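Local coordinates for 3-oxoacyl-[acyl-carrier-protein] synthase 3 (PDB 4EWP), which probably catalyses the first condensation of fatty acid synthesis, adding two carbons from malonyl-ACP to an acetyl-CoA starter, at residues V17-A21 with E72-A77; A56-V62 with G149-L153; P99-A103 with P115-V119; Y128-D134 with I185-G191; S327-Q333 with Q345-P350. All blocks are in the same frame, centred on the assembly; numbering follows the deposited sequence.

Overall arrangement
Contacts 3, 4 and 5 are buried and border the second subunit; contacts 1 and 2 are partly buried, with charged groups at their margins, and contact 2 meets the second subunit through its arginine alone. Contacts 1, 2 and 3 all reach the sheet that includes strands 13-22, 144-152 and 116-120, whereas contacts 4 and 5 share the other sheet, where strands 189-192 and 341-348 are neighbours. Chemistry follows place. A glutamate, steadied by an arginine, ties a helix to an edge strand in contact 1, an arginine gathers loop carbonyls in contact 2, and an aspartate receives a helix start in contact 3. Contact 4 rests on an edge-to-face aromatic pair, contact 5 on a hairpin's backbone bonds.

Contact 1 of 5, residues V17-A21 with E72-A77; sequences VAVGA and EALERA
E72 reaches from the helix to A21 on the strand, and both oxygens of its carboxylate are gripped. OE1 accepts the backbone N-H of A21, with 3.0 Å from A21 N to E72 OE1, and the donor stands above the carboxylate plane, about 50° out of it. OE2 is held twice: by R76, one helical turn on, in a salt bridge of 2.9 Å from R76 NH2 to E72 OE2, and by a hydrogen bond with H317. With CG anti to the backbone N (chi1 -179°) and the chain extended beyond, the glutamate is long enough to pass G20 and meet the next residue of the strand. Glycine suits that position, because a CB there would point at the helix and collide with the backbone N of A73.

R76 lies alongside V19 and points the same way; its CD comes within 3.3 Å of V19 O. A water bonded to V19 N sits in the plane of the guanidinium and is weakly bonded to NH1, while a second water donates to both V17 O and R76 O. Next to these polar groups the surfaces meet through small residues. A18 CB is 3.4 Å from A73 O and 3.8 Å from A77 CB, and V17 CG2 extends the apolar patch along A77. The alanines and G20 let the axes of strand 17-21 and helix 72-76 come within 6.3 Å.

Strand 13-22 is an outermost strand of its sheet within the subunit, beside strand 170-180, whose I176 touches V17 and A73. Helix 62-76 lies over the face of the sheet at this strand, and helix 311-322 adjoins them both, with L314 and H317 on A21, L320 on V19 and H317 also on R76.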
# COMPACT_ATOMS: atom_id res chain seq x y z
N VAL A 17 11.11 -14.21 -13.03
CA VAL A 17 11.01 -15.35 -13.94
C VAL A 17 10.05 -15.14 -15.11
O VAL A 17 9.90 -16.03 -15.96
CB VAL A 17 10.65 -16.65 -13.20
CG1 VAL A 17 11.76 -17.01 -12.24
CG2 VAL A 17 9.31 -16.52 -12.47
N ALA A 18 9.41 -13.97 -15.16
CA ALA A 18 8.51 -13.66 -16.26
C ALA A 18 7.99 -12.24 -16.17
O ALA A 18 8.00 -11.63 -15.10
CB ALA A 18 7.35 -14.63 -16.30
N VAL A 19 7.53 -11.73 -17.31
CA VAL A 19 6.89 -10.42 -17.35
C VAL A 19 5.63 -10.48 -18.21
O VAL A 19 5.57 -11.17 -19.22
CB VAL A 19 7.86 -9.32 -17.84
CG1 VAL A 19 8.47 -9.68 -19.19
CG2 VAL A 19 7.15 -7.96 -17.88
N GLY A 20 4.60 -9.76 -17.76
CA GLY A 20 3.32 -9.75 -18.43
C GLY A 20 2.85 -8.32 -18.61
O GLY A 20 3.31 -7.43 -17.91
N ALA A 21 1.94 -8.12 -19.55
CA ALA A 21 1.54 -6.78 -19.94
C ALA A 21 0.05 -6.72 -20.28
O ALA A 21 -0.52 -7.68 -20.81
CB ALA A 21 2.36 -6.32 -21.16
N GLU A 72 -0.67 -13.22 -18.20
CA GLU A 72 0.43 -13.41 -19.15
C GLU A 72 1.71 -13.84 -18.45
O GLU A 72 2.43 -14.73 -18.92
CB GLU A 72 0.70 -12.16 -19.99
CG GLU A 72 1.82 -12.40 -20.98
CD GLU A 72 2.07 -11.25 -21.90
OE1 GLU A 72 1.46 -10.18 -21.72
OE2 GLU A 72 2.90 -11.42 -22.82
N ALA A 73 1.99 -13.22 -17.31
CA ALA A 73 3.18 -13.53 -16.53
C ALA A 73 3.13 -14.98 -16.05
O ALA A 73 4.11 -15.71 -16.13
CB ALA A 73 3.31 -12.58 -15.34
N LEU A 74 1.96 -15.39 -15.58
CA LEU A 74 1.77 -16.74 -15.09
C LEU A 74 2.04 -17.76 -16.20
O LEU A 74 2.75 -18.75 -15.99
CB LEU A 74 0.36 -16.90 -14.56
CG LEU A 74 0.15 -16.39 -13.14
CD1 LEU A 74 -1.34 -16.41 -12.77
CD2 LEU A 74 0.98 -17.21 -12.14
N GLU A 75 1.47 -17.50 -17.38
CA GLU A 75 1.65 -18.39 -18.52
C GLU A 75 3.12 -18.49 -18.97
O GLU A 75 3.65 -19.58 -19.25
CB GLU A 75 0.75 -17.94 -19.68
CG GLU A 75 0.91 -18.79 -20.93
CD GLU A 75 0.18 -18.22 -22.14
OE1 GLU A 75 0.00 -16.99 -22.20
OE2 GLU A 75 -0.20 -19.01 -23.04
N ARG A 76 3.80 -17.35 -19.03
CA ARG A 76 5.21 -17.32 -19.41
C ARG A 76 6.13 -17.97 -18.38
O ARG A 76 7.19 -18.46 -18.73
CB ARG A 76 5.68 -15.89 -19.64
CG ARG A 76 5.20 -15.28 -20.94
CD ARG A 76 5.77 -13.90 -21.04
NE ARG A 76 5.35 -13.24 -22.27
CZ ARG A 76 6.04 -12.26 -22.84
NH1 ARG A 76 7.17 -11.84 -22.28
NH2 ARG A 76 5.59 -11.71 -23.96
N ALA A 77 5.71 -17.97 -17.12
CA ALA A 77 6.47 -18.61 -16.06
C ALA A 77 6.17 -20.12 -15.96
O ALA A 77 6.82 -20.84 -15.19
CB ALA A 77 6.19 -17.91 -14.72
O HOH W 1 9.25 -16.58 -18.84
O HOH W 2 8.73 -13.33 -19.69

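Contact 2 of 5, residues A56-V62 with G149-L153; sequences ATAEETV and GVERL
R152 sends its guanidinium into the loop 56-62, where NH1 meets three backbone carbonyls. The bond to A58 O is the sound one, 2.9 Å from R152 NH1 to A58 O; the acceptor lies near the guanidinium plane, while the donor stands above the carbonyl plane of A58. Those to T57 O and E60 O are weak and strongly bent. T61 CA lies over one face of the guanidinium, and A56 CB packs on the aliphatic part, 3.7 Å from R152 CD. The chain reaches the loop because CG is anti to the backbone N (chi1 -167°), and it then bends at chi3. Beside it V62 CG1 rests on V150 CG1 at 3.8 Å; beta-branched valines suit this buried, apolar place between strand and helix start.

Next come the groups that fix these partners. D155 forms a salt bridge with R152 NE, a water joins R152 NH2 to A58 O, and L207 of the second subunit packs on the arginine. The loop is braced from within: E60 OE1 takes the N-H of T57 at 2.9 Å (T57 N to E60 OE1), nearly straight at 173°, while E60 OE2 bonds Y22. A leucine in place of R152 would probably leave the carbonyl of A58 without this donor and D155 without its ionic partner, setting the loop freer to move.

E60 is the centre of an inverse gamma turn, and T61 follows as the N-cap of helix 62-76, its OG1 bonded to V64 N. Loop and helix start are thereby pinned to the end of strand 144-152 in this thiolase-fold sheet, where E151 has its side chain about 6 Å from that of C123, the predicted catalytic cysteine.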
# COMPACT_ATOMS: atom_id res chain seq x y z
N ALA A 56 -7.59 3.74 -21.31
CA ALA A 56 -8.48 2.64 -20.98
C ALA A 56 -9.93 3.04 -21.07
O ALA A 56 -10.27 4.19 -20.80
CB ALA A 56 -8.17 2.11 -19.57
N THR A 57 -10.78 2.09 -21.45
CA THR A 57 -12.23 2.29 -21.42
C THR A 57 -12.73 2.12 -19.99
O THR A 57 -11.96 1.75 -19.10
CB THR A 57 -12.95 1.28 -22.31
OG1 THR A 57 -12.70 -0.05 -21.82
CG2 THR A 57 -12.45 1.37 -23.74
N ALA A 58 -14.02 2.38 -19.78
CA ALA A 58 -14.67 2.20 -18.48
C ALA A 58 -14.57 0.77 -17.95
O ALA A 58 -14.41 0.57 -16.75
CB ALA A 58 -16.13 2.63 -18.56
N GLU A 59 -14.68 -0.22 -18.84
CA GLU A 59 -14.63 -1.63 -18.46
C GLU A 59 -13.22 -2.08 -18.08
O GLU A 59 -13.04 -3.04 -17.32
CB GLU A 59 -15.14 -2.54 -19.59
CG GLU A 59 -16.63 -2.43 -19.88
CD GLU A 59 -17.01 -1.13 -20.57
OE1 GLU A 59 -16.21 -0.63 -21.40
OE2 GLU A 59 -18.10 -0.59 -20.27
N GLU A 60 -12.22 -1.39 -18.62
CA GLU A 60 -10.83 -1.73 -18.36
C GLU A 60 -10.35 -1.12 -17.05
O GLU A 60 -9.58 -0.14 -17.03
CB GLU A 60 -9.94 -1.28 -19.51
CG GLU A 60 -10.11 -2.12 -20.75
CD GLU A 60 -9.33 -1.58 -21.91
OE1 GLU A 60 -9.52 -0.38 -22.25
OE2 GLU A 60 -8.53 -2.35 -22.47
N THR A 61 -10.84 -1.68 -15.95
CA THR A 61 -10.55 -1.17 -14.62
C THR A 61 -9.15 -1.59 -14.19
O THR A 61 -8.48 -2.38 -14.86
CB THR A 61 -11.55 -1.73 -13.59
OG1 THR A 61 -11.50 -3.16 -13.63
CG2 THR A 61 -12.98 -1.25 -13.91
N VAL A 62 -8.72 -1.06 -13.06
CA VAL A 62 -7.46 -1.51 -12.49
C VAL A 62 -7.41 -3.05 -12.31
O VAL A 62 -6.46 -3.70 -12.73
CB VAL A 62 -7.13 -0.72 -11.19
CG1 VAL A 62 -5.97 -1.36 -10.41
CG2 VAL A 62 -6.84 0.74 -11.54
N GLY A 149 2.34 -3.47 -11.43
CA GLY A 149 2.26 -2.02 -11.45
C GLY A 149 1.11 -1.71 -12.38
O GLY A 149 1.11 -2.17 -13.52
N VAL A 150 0.12 -0.95 -11.91
CA VAL A 150 -1.11 -0.77 -12.70
C VAL A 150 -1.81 0.54 -12.35
O VAL A 150 -1.87 0.93 -11.19
CB VAL A 150 -2.09 -1.98 -12.54
CG1 VAL A 150 -2.33 -2.31 -11.06
CG2 VAL A 150 -3.41 -1.74 -13.26
N GLU A 151 -2.31 1.24 -13.37
CA GLU A 151 -2.94 2.53 -13.16
C GLU A 151 -3.98 2.80 -14.24
O GLU A 151 -3.77 2.49 -15.42
CB GLU A 151 -1.90 3.66 -13.23
CG GLU A 151 -0.70 3.55 -12.30
CD GLU A 151 -1.01 3.92 -10.86
OE1 GLU A 151 -2.20 3.96 -10.49
OE2 GLU A 151 -0.06 4.15 -10.09
N ARG A 152 -5.09 3.39 -13.84
CA ARG A 152 -5.93 4.08 -14.81
C ARG A 152 -5.83 5.57 -14.48
O ARG A 152 -6.74 6.16 -13.90
CB ARG A 152 -7.38 3.57 -14.81
CG ARG A 152 -8.18 4.07 -16.04
CD ARG A 152 -9.46 3.28 -16.31
NE ARG A 152 -10.45 3.44 -15.26
CZ ARG A 152 -11.58 2.75 -15.17
NH1 ARG A 152 -11.89 1.82 -16.08
NH2 ARG A 152 -12.41 2.98 -14.15
N LEU A 153 -4.69 6.15 -14.85
CA LEU A 153 -4.41 7.55 -14.56
C LEU A 153 -5.41 8.49 -15.22
O LEU A 153 -5.60 9.61 -14.76
CB LEU A 153 -3.01 7.91 -15.07
CG LEU A 153 -1.81 7.25 -14.38
CD1 LEU A 153 -0.56 7.51 -15.16
CD2 LEU A 153 -1.67 7.78 -12.96
O HOH W 3 -15.21 2.24 -14.34

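Contact 3 of 5, residues P99-A103 with P115-V119; sequences PSAAA and PAYDV
D118 meets the start of the helix with both carboxylate oxygens. OD2 accepts the backbone N-H of A101, 2.8 Å from A101 N to D118 OD2 and almost straight at 172°, on the syn side though 23° out of the carboxylate plane. OD1 takes the next amide through its syn lone pair, with A102 N at 2.8 Å from D118 OD1. The torsion that lays CG beside its own backbone N (chi1 -65°) points both oxygens of the carboxylate at two successive amides, and their joint hold fixes its rotation. An aspartate suits the place because its short arm carries two acceptors spaced to match those amides.

S100 supplies the N-cap: its OG accepts from A103 N, leaving the first two amides of the helix to D118. A water bridges the S100 hydroxyl to the strand, accepting from OG and donating to A116 O. S100 CB closes on the carboxylate too, 3.4 Å from D118 CG.

Packing around these bonds is close and made by alanines. A102 CB lies 3.1 Å from D118 OD1 and 3.3 Å from Y117 O, and A116 CB touches A102 CB at 3.9 Å; the small side chains let helix and strand come close. The pieces belong to a beta-alpha-beta unit of strand 86-90, helix 101-108 and strand 116-120. At D118 the last strand pairs antiparallel with a strand of the second subunit, so the sheet continues through the dimer, and S100 O accepts from W197 of that subunit.

A carboxylate at a helix N-terminus, bonded by two amides, would probably be favoured in its ionised form despite burial, its negative charge balanced by the partial positive end of the helix.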
# COMPACT_ATOMS: atom_id res chain seq x y z
N PRO A 99 -11.82 -2.46 0.27
CA PRO A 99 -10.57 -3.21 0.38
C PRO A 99 -9.67 -3.00 -0.84
O PRO A 99 -10.01 -2.25 -1.74
CB PRO A 99 -11.03 -4.67 0.44
CG PRO A 99 -12.55 -4.67 0.24
CD PRO A 99 -12.96 -3.29 -0.16
N SER A 100 -8.53 -3.68 -0.87
CA SER A 100 -7.55 -3.45 -1.91
C SER A 100 -7.96 -4.07 -3.25
O SER A 100 -8.85 -4.91 -3.33
CB SER A 100 -6.21 -4.05 -1.49
OG SER A 100 -6.34 -5.46 -1.40
N ALA A 101 -7.27 -3.65 -4.30
CA ALA A 101 -7.45 -4.22 -5.63
C ALA A 101 -6.79 -5.59 -5.65
O ALA A 101 -7.26 -6.52 -6.32
CB ALA A 101 -6.79 -3.30 -6.63
N ALA A 102 -5.69 -5.70 -4.92
CA ALA A 102 -4.89 -6.91 -4.88
C ALA A 102 -5.74 -8.11 -4.51
O ALA A 102 -5.53 -9.22 -5.02
CB ALA A 102 -3.72 -6.74 -3.89
N ALA A 103 -6.68 -7.89 -3.60
CA ALA A 103 -7.50 -9.00 -3.10
C ALA A 103 -8.41 -9.50 -4.20
O ALA A 103 -8.64 -10.71 -4.31
CB ALA A 103 -8.30 -8.57 -1.85
N PRO A 115 -1.72 -14.06 0.52
CA PRO A 115 -1.84 -12.68 1.02
C PRO A 115 -1.76 -11.71 -0.17
O PRO A 115 -1.05 -11.96 -1.15
CB PRO A 115 -0.61 -12.52 1.93
CG PRO A 115 0.38 -13.57 1.42
CD PRO A 115 -0.50 -14.73 1.00
N ALA A 116 -2.48 -10.61 -0.08
CA ALA A 116 -2.66 -9.72 -1.20
C ALA A 116 -2.83 -8.33 -0.63
O ALA A 116 -3.68 -8.12 0.24
CB ALA A 116 -3.92 -10.11 -1.97
N TYR A 117 -2.02 -7.37 -1.09
CA TYR A 117 -2.17 -5.98 -0.65
C TYR A 117 -1.77 -5.00 -1.74
O TYR A 117 -0.98 -5.34 -2.62
CB TYR A 117 -1.34 -5.72 0.62
CG TYR A 117 0.17 -5.90 0.49
CD1 TYR A 117 1.02 -4.81 0.30
CD2 TYR A 117 0.75 -7.16 0.61
CE1 TYR A 117 2.40 -4.99 0.21
CE2 TYR A 117 2.12 -7.33 0.53
CZ TYR A 117 2.94 -6.25 0.34
OH TYR A 117 4.29 -6.46 0.27
N ASP A 118 -2.30 -3.78 -1.66
CA ASP A 118 -1.90 -2.70 -2.56
C ASP A 118 -0.83 -1.88 -1.86
O ASP A 118 -0.80 -1.81 -0.63
CB ASP A 118 -3.06 -1.76 -2.89
CG ASP A 118 -4.18 -2.43 -3.68
OD1 ASP A 118 -4.04 -3.62 -4.09
OD2 ASP A 118 -5.22 -1.76 -3.89
N VAL A 119 0.03 -1.26 -2.66
CA VAL A 119 1.12 -0.41 -2.18
C VAL A 119 0.96 0.98 -2.79
O VAL A 119 0.52 1.12 -3.94
CB VAL A 119 2.48 -1.00 -2.61
CG1 VAL A 119 3.52 0.09 -2.72
CG2 VAL A 119 2.92 -2.08 -1.65
O HOH W 4 -5.20 -6.16 1.11

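Contact 4 of 5, residues Y128-D134 with I185-G191; sequences YGVAQAD and ISPSVWG
Y128 and W190 are brought together by their first torsions. The tryptophan has CG between its backbone N and carbonyl carbon (chi1 57°), which stands the indole up from the strand against the helix, and the tyrosine is turned to chi1 -96°, away from the usual staggered positions, which turns its ring face to the indole edge. They form a T-shaped stack: the W190 edge, led by CE3 and CZ3, points at the Y128 face, with planes at 69° and W190 CZ3 3.5 Å from Y128 CD2. In this thiolase fold the pair joins helix 125-138, which follows the predicted catalytic C123, to strand 189-192, an outer strand, within the subunit, of the sheet that also holds strand 341-348.

The indole is held on a second side. A131 CB sits 3.6 Å from the centroid of the W190 six-membered ring, almost on the ring normal, a CH-pi contact that an alanine can make without pushing the helix away. Beyond the stack, the Y128 hydroxyl donates to G191 O at 2.8 Å (Y128 OH to G191 O) and is met by A116 N of the second subunit. A phenylalanine here would probably keep the stack but leave G191 O and that neighbouring amide without their shared partner.

Further along the helix, V130 CG1 rests on I185 CG2 at 4.2 Å, and D134 slides past I185 with D134 OD1 4.0 Å from I185 CB. D134, ionically paired with R138 and bonded to S14, also has two waters near OD2, one of which reaches S188 OG. That hydroxyl, bonded to Q345 as well, lies 3.3 Å from A131 CB.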
# COMPACT_ATOMS: atom_id res chain seq x y z
N TYR A 128 9.35 -0.45 -5.90
CA TYR A 128 9.07 -0.71 -4.48
C TYR A 128 8.52 -2.13 -4.36
O TYR A 128 8.88 -2.86 -3.45
CB TYR A 128 8.05 0.31 -3.90
CG TYR A 128 8.65 1.50 -3.19
CD1 TYR A 128 9.46 2.43 -3.87
CD2 TYR A 128 8.40 1.73 -1.83
CE1 TYR A 128 10.02 3.54 -3.21
CE2 TYR A 128 8.95 2.82 -1.16
CZ TYR A 128 9.75 3.73 -1.85
OH TYR A 128 10.29 4.81 -1.18
N GLY A 129 7.64 -2.50 -5.29
CA GLY A 129 7.08 -3.84 -5.32
C GLY A 129 8.17 -4.89 -5.45
O GLY A 129 8.16 -5.91 -4.78
N VAL A 130 9.15 -4.62 -6.31
CA VAL A 130 10.22 -5.58 -6.54
C VAL A 130 11.10 -5.70 -5.30
O VAL A 130 11.49 -6.80 -4.93
CB VAL A 130 11.03 -5.23 -7.81
CG1 VAL A 130 12.33 -6.05 -7.89
CG2 VAL A 130 10.16 -5.45 -9.07
N ALA A 131 11.38 -4.57 -4.65
CA ALA A 131 12.17 -4.58 -3.42
C ALA A 131 11.47 -5.47 -2.39
O ALA A 131 12.10 -6.31 -1.74
CB ALA A 131 12.34 -3.17 -2.87
N GLN A 132 10.16 -5.30 -2.28
CA GLN A 132 9.38 -6.07 -1.32
C GLN A 132 9.37 -7.56 -1.68
O GLN A 132 9.68 -8.41 -0.85
CB GLN A 132 7.95 -5.51 -1.24
CG GLN A 132 7.85 -4.17 -0.54
CD GLN A 132 6.50 -3.53 -0.75
OE1 GLN A 132 5.47 -4.14 -0.49
NE2 GLN A 132 6.50 -2.30 -1.24
N ALA A 133 9.04 -7.85 -2.93
CA ALA A 133 9.03 -9.21 -3.44
C ALA A 133 10.38 -9.90 -3.19
O ALA A 133 10.44 -11.03 -2.70
CB ALA A 133 8.69 -9.21 -4.94
N ASP A 134 11.46 -9.21 -3.54
CA ASP A 134 12.81 -9.72 -3.33
C ASP A 134 13.03 -10.06 -1.85
O ASP A 134 13.55 -11.13 -1.49
CB ASP A 134 13.83 -8.68 -3.82
CG ASP A 134 15.27 -9.09 -3.55
OD1 ASP A 134 15.68 -10.19 -3.97
OD2 ASP A 134 16.00 -8.31 -2.91
N ILE A 185 18.42 -10.50 -8.76
CA ILE A 185 17.98 -9.15 -8.39
C ILE A 185 19.00 -8.53 -7.43
O ILE A 185 19.23 -9.04 -6.33
CB ILE A 185 16.59 -9.17 -7.72
CG1 ILE A 185 15.57 -9.87 -8.62
CG2 ILE A 185 16.12 -7.77 -7.36
CD1 ILE A 185 14.16 -9.91 -8.03
N SER A 186 19.62 -7.44 -7.85
CA SER A 186 20.64 -6.78 -7.04
C SER A 186 20.00 -6.01 -5.88
O SER A 186 18.79 -5.74 -5.92
CB SER A 186 21.48 -5.84 -7.90
OG SER A 186 20.76 -4.65 -8.19
N PRO A 187 20.80 -5.64 -4.87
CA PRO A 187 20.24 -4.99 -3.67
C PRO A 187 19.53 -3.70 -4.02
O PRO A 187 20.09 -2.86 -4.73
CB PRO A 187 21.47 -4.70 -2.80
CG PRO A 187 22.54 -5.67 -3.30
CD PRO A 187 22.25 -5.85 -4.78
N SER A 188 18.30 -3.55 -3.54
CA SER A 188 17.53 -2.37 -3.90
C SER A 188 18.16 -1.08 -3.39
O SER A 188 18.69 -1.03 -2.28
CB SER A 188 16.09 -2.49 -3.41
OG SER A 188 15.36 -3.40 -4.22
N VAL A 189 18.11 -0.05 -4.22
CA VAL A 189 18.44 1.31 -3.81
C VAL A 189 17.15 2.13 -3.90
O VAL A 189 16.66 2.44 -4.99
CB VAL A 189 19.53 1.93 -4.70
CG1 VAL A 189 19.83 3.37 -4.26
CG2 VAL A 189 20.80 1.07 -4.65
N TRP A 190 16.55 2.42 -2.75
CA TRP A 190 15.24 3.02 -2.77
C TRP A 190 15.11 4.00 -1.62
O TRP A 190 15.80 3.87 -0.59
CB TRP A 190 14.11 1.96 -2.80
CG TRP A 190 14.12 0.95 -1.65
CD1 TRP A 190 15.20 0.52 -0.94
CD2 TRP A 190 12.98 0.27 -1.10
NE1 TRP A 190 14.81 -0.38 0.02
CE2 TRP A 190 13.45 -0.55 -0.06
CE3 TRP A 190 11.62 0.28 -1.40
CZ2 TRP A 190 12.60 -1.37 0.70
CZ3 TRP A 190 10.77 -0.53 -0.64
CH2 TRP A 190 11.26 -1.34 0.39
N GLY A 191 14.26 5.00 -1.79
CA GLY A 191 14.18 6.05 -0.79
C GLY A 191 13.03 7.00 -1.01
O GLY A 191 12.18 6.79 -1.89
O HOH W 5 16.38 -5.90 -4.15
O HOH W 6 18.88 -8.25 -3.58

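Contact 5 of 5, residues S327-Q333 with Q345-P350; sequences SGGLALQ and QVVRLP
R348 turns the face of its guanidinium to L330, whose CD2 lies over the centre, 3.6 Å from R348 CZ. At the edge, in the same plane, G328 O receives the N-H of R348 NE at 3.1 Å (R348 NE to G328 O), although the donor stands above the carbonyl plane. The bends at chi2 and chi3 fold the arginine back over its strand partner, and NH2 makes a weak bond to V3 O of the second subunit. The other flat groups are amides: Q333 NE2 gives its hydrogen to Q345 OE1 at 2.8 Å, the acceptor lying in the Q333 amide plane while the two planes stand 70° apart. Each glutamine has a further partner, Q333 OE1 with Y126 OH and Q345 NE2 with C127 O, so these polar ends are satisfied inside the core.

The backbones form an antiparallel hairpin of strands 330-337 and 341-348. A331 with V347 and Q333 with Q345 are hydrogen-bonded pairs, and A331 N to V347 O measures 2.8 Å; L330 with R348 and L332 with V346 are the non-hydrogen-bonded ones. L332 CD1 touches V346 CG2 at 4.0 Å; both residues share a face with L330 and meet L259 of helix 240-262. The other face, with A331 and Q333, adjoins helix 311-322 through M316 on Q333.

Past the strand ends the pairing continues. L349 N bonds G329 O at 2.8 Å, and G328 N bonds L349 O at the same length. Glycine suits position 328, since at its positive phi of 93° a CB would crowd the preceding carbonyl. L349 then folds CD2 onto A331 CB at 3.5 Å, and S327 OG makes a weak bond to P350 O.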
# COMPACT_ATOMS: atom_id res chain seq x y z
N SER A 327 16.99 -11.64 -23.07
CA SER A 327 16.67 -12.59 -22.01
C SER A 327 17.95 -13.16 -21.42
O SER A 327 18.79 -13.66 -22.15
CB SER A 327 15.80 -13.71 -22.56
OG SER A 327 15.86 -14.87 -21.76
N GLY A 328 18.12 -13.06 -20.11
CA GLY A 328 19.35 -13.51 -19.46
C GLY A 328 20.36 -12.39 -19.30
O GLY A 328 21.40 -12.56 -18.65
N GLY A 329 20.07 -11.23 -19.90
CA GLY A 329 20.94 -10.07 -19.80
C GLY A 329 20.60 -9.21 -18.60
O GLY A 329 19.53 -9.37 -18.01
N LEU A 330 21.49 -8.30 -18.22
CA LEU A 330 21.25 -7.42 -17.08
C LEU A 330 20.56 -6.12 -17.49
O LEU A 330 20.94 -5.48 -18.47
CB LEU A 330 22.57 -7.08 -16.38
CG LEU A 330 23.34 -8.26 -15.80
CD1 LEU A 330 24.66 -7.77 -15.22
CD2 LEU A 330 22.50 -8.96 -14.74
N ALA A 331 19.54 -5.74 -16.72
CA ALA A 331 18.81 -4.50 -16.94
C ALA A 331 18.79 -3.66 -15.67
O ALA A 331 18.50 -4.16 -14.58
CB ALA A 331 17.39 -4.80 -17.40
N LEU A 332 19.11 -2.38 -15.81
CA LEU A 332 18.94 -1.42 -14.73
C LEU A 332 17.53 -0.87 -14.82
O LEU A 332 17.14 -0.32 -15.86
CB LEU A 332 19.96 -0.28 -14.84
CG LEU A 332 19.85 0.93 -13.91
CD1 LEU A 332 20.05 0.51 -12.46
CD2 LEU A 332 20.88 1.96 -14.29
N GLN A 333 16.75 -1.01 -13.76
CA GLN A 333 15.41 -0.43 -13.72
C GLN A 333 15.36 0.55 -12.58
O GLN A 333 15.89 0.28 -11.50
CB GLN A 333 14.33 -1.49 -13.57
CG GLN A 333 14.61 -2.44 -12.44
CD GLN A 333 13.57 -3.53 -12.36
OE1 GLN A 333 13.09 -4.02 -13.39
NE2 GLN A 333 13.18 -3.89 -11.13
N GLN A 345 16.93 -1.23 -9.12
CA GLN A 345 17.62 -2.52 -9.03
C GLN A 345 18.28 -2.85 -10.35
O GLN A 345 17.85 -2.40 -11.41
CB GLN A 345 16.64 -3.66 -8.74
CG GLN A 345 15.88 -3.55 -7.46
CD GLN A 345 14.51 -2.93 -7.63
OE1 GLN A 345 14.06 -2.66 -8.75
NE2 GLN A 345 13.83 -2.71 -6.52
N VAL A 346 19.32 -3.67 -10.29
CA VAL A 346 19.77 -4.35 -11.50
C VAL A 346 19.14 -5.74 -11.50
O VAL A 346 19.14 -6.45 -10.47
CB VAL A 346 21.30 -4.42 -11.58
CG1 VAL A 346 21.72 -5.29 -12.75
CG2 VAL A 346 21.88 -2.99 -11.72
N VAL A 347 18.55 -6.11 -12.62
CA VAL A 347 17.87 -7.40 -12.69
C VAL A 347 18.32 -8.19 -13.91
O VAL A 347 18.61 -7.63 -14.95
CB VAL A 347 16.33 -7.25 -12.72
CG1 VAL A 347 15.83 -6.53 -11.46
CG2 VAL A 347 15.87 -6.54 -13.99
N ARG A 348 18.39 -9.51 -13.74
CA ARG A 348 18.60 -10.42 -14.85
C ARG A 348 17.27 -10.63 -15.57
O ARG A 348 16.31 -11.14 -14.99
CB ARG A 348 19.11 -11.75 -14.31
CG ARG A 348 19.58 -12.72 -15.37
CD ARG A 348 20.84 -13.43 -14.92
NE ARG A 348 22.01 -12.87 -15.60
CZ ARG A 348 23.14 -12.51 -15.00
NH1 ARG A 348 23.26 -12.66 -13.68
NH2 ARG A 348 24.14 -12.01 -15.71
N LEU A 349 17.18 -10.22 -16.84
CA LEU A 349 15.90 -10.27 -17.54
C LEU A 349 15.45 -11.70 -17.75
O LEU A 349 16.26 -12.58 -18.04
CB LEU A 349 15.99 -9.53 -18.86
CG LEU A 349 16.30 -8.03 -18.78
CD1 LEU A 349 16.79 -7.51 -20.14
CD2 LEU A 349 15.09 -7.28 -18.30
N PRO A 350 14.14 -11.94 -17.62
CA PRO A 350 13.54 -13.29 -17.76
C PRO A 350 13.66 -13.87 -19.17
O PRO A 350 13.70 -13.08 -20.11
CB PRO A 350 12.07 -13.07 -17.40
CG PRO A 350 11.83 -11.57 -17.58
CD PRO A 350 13.14 -10.92 -17.26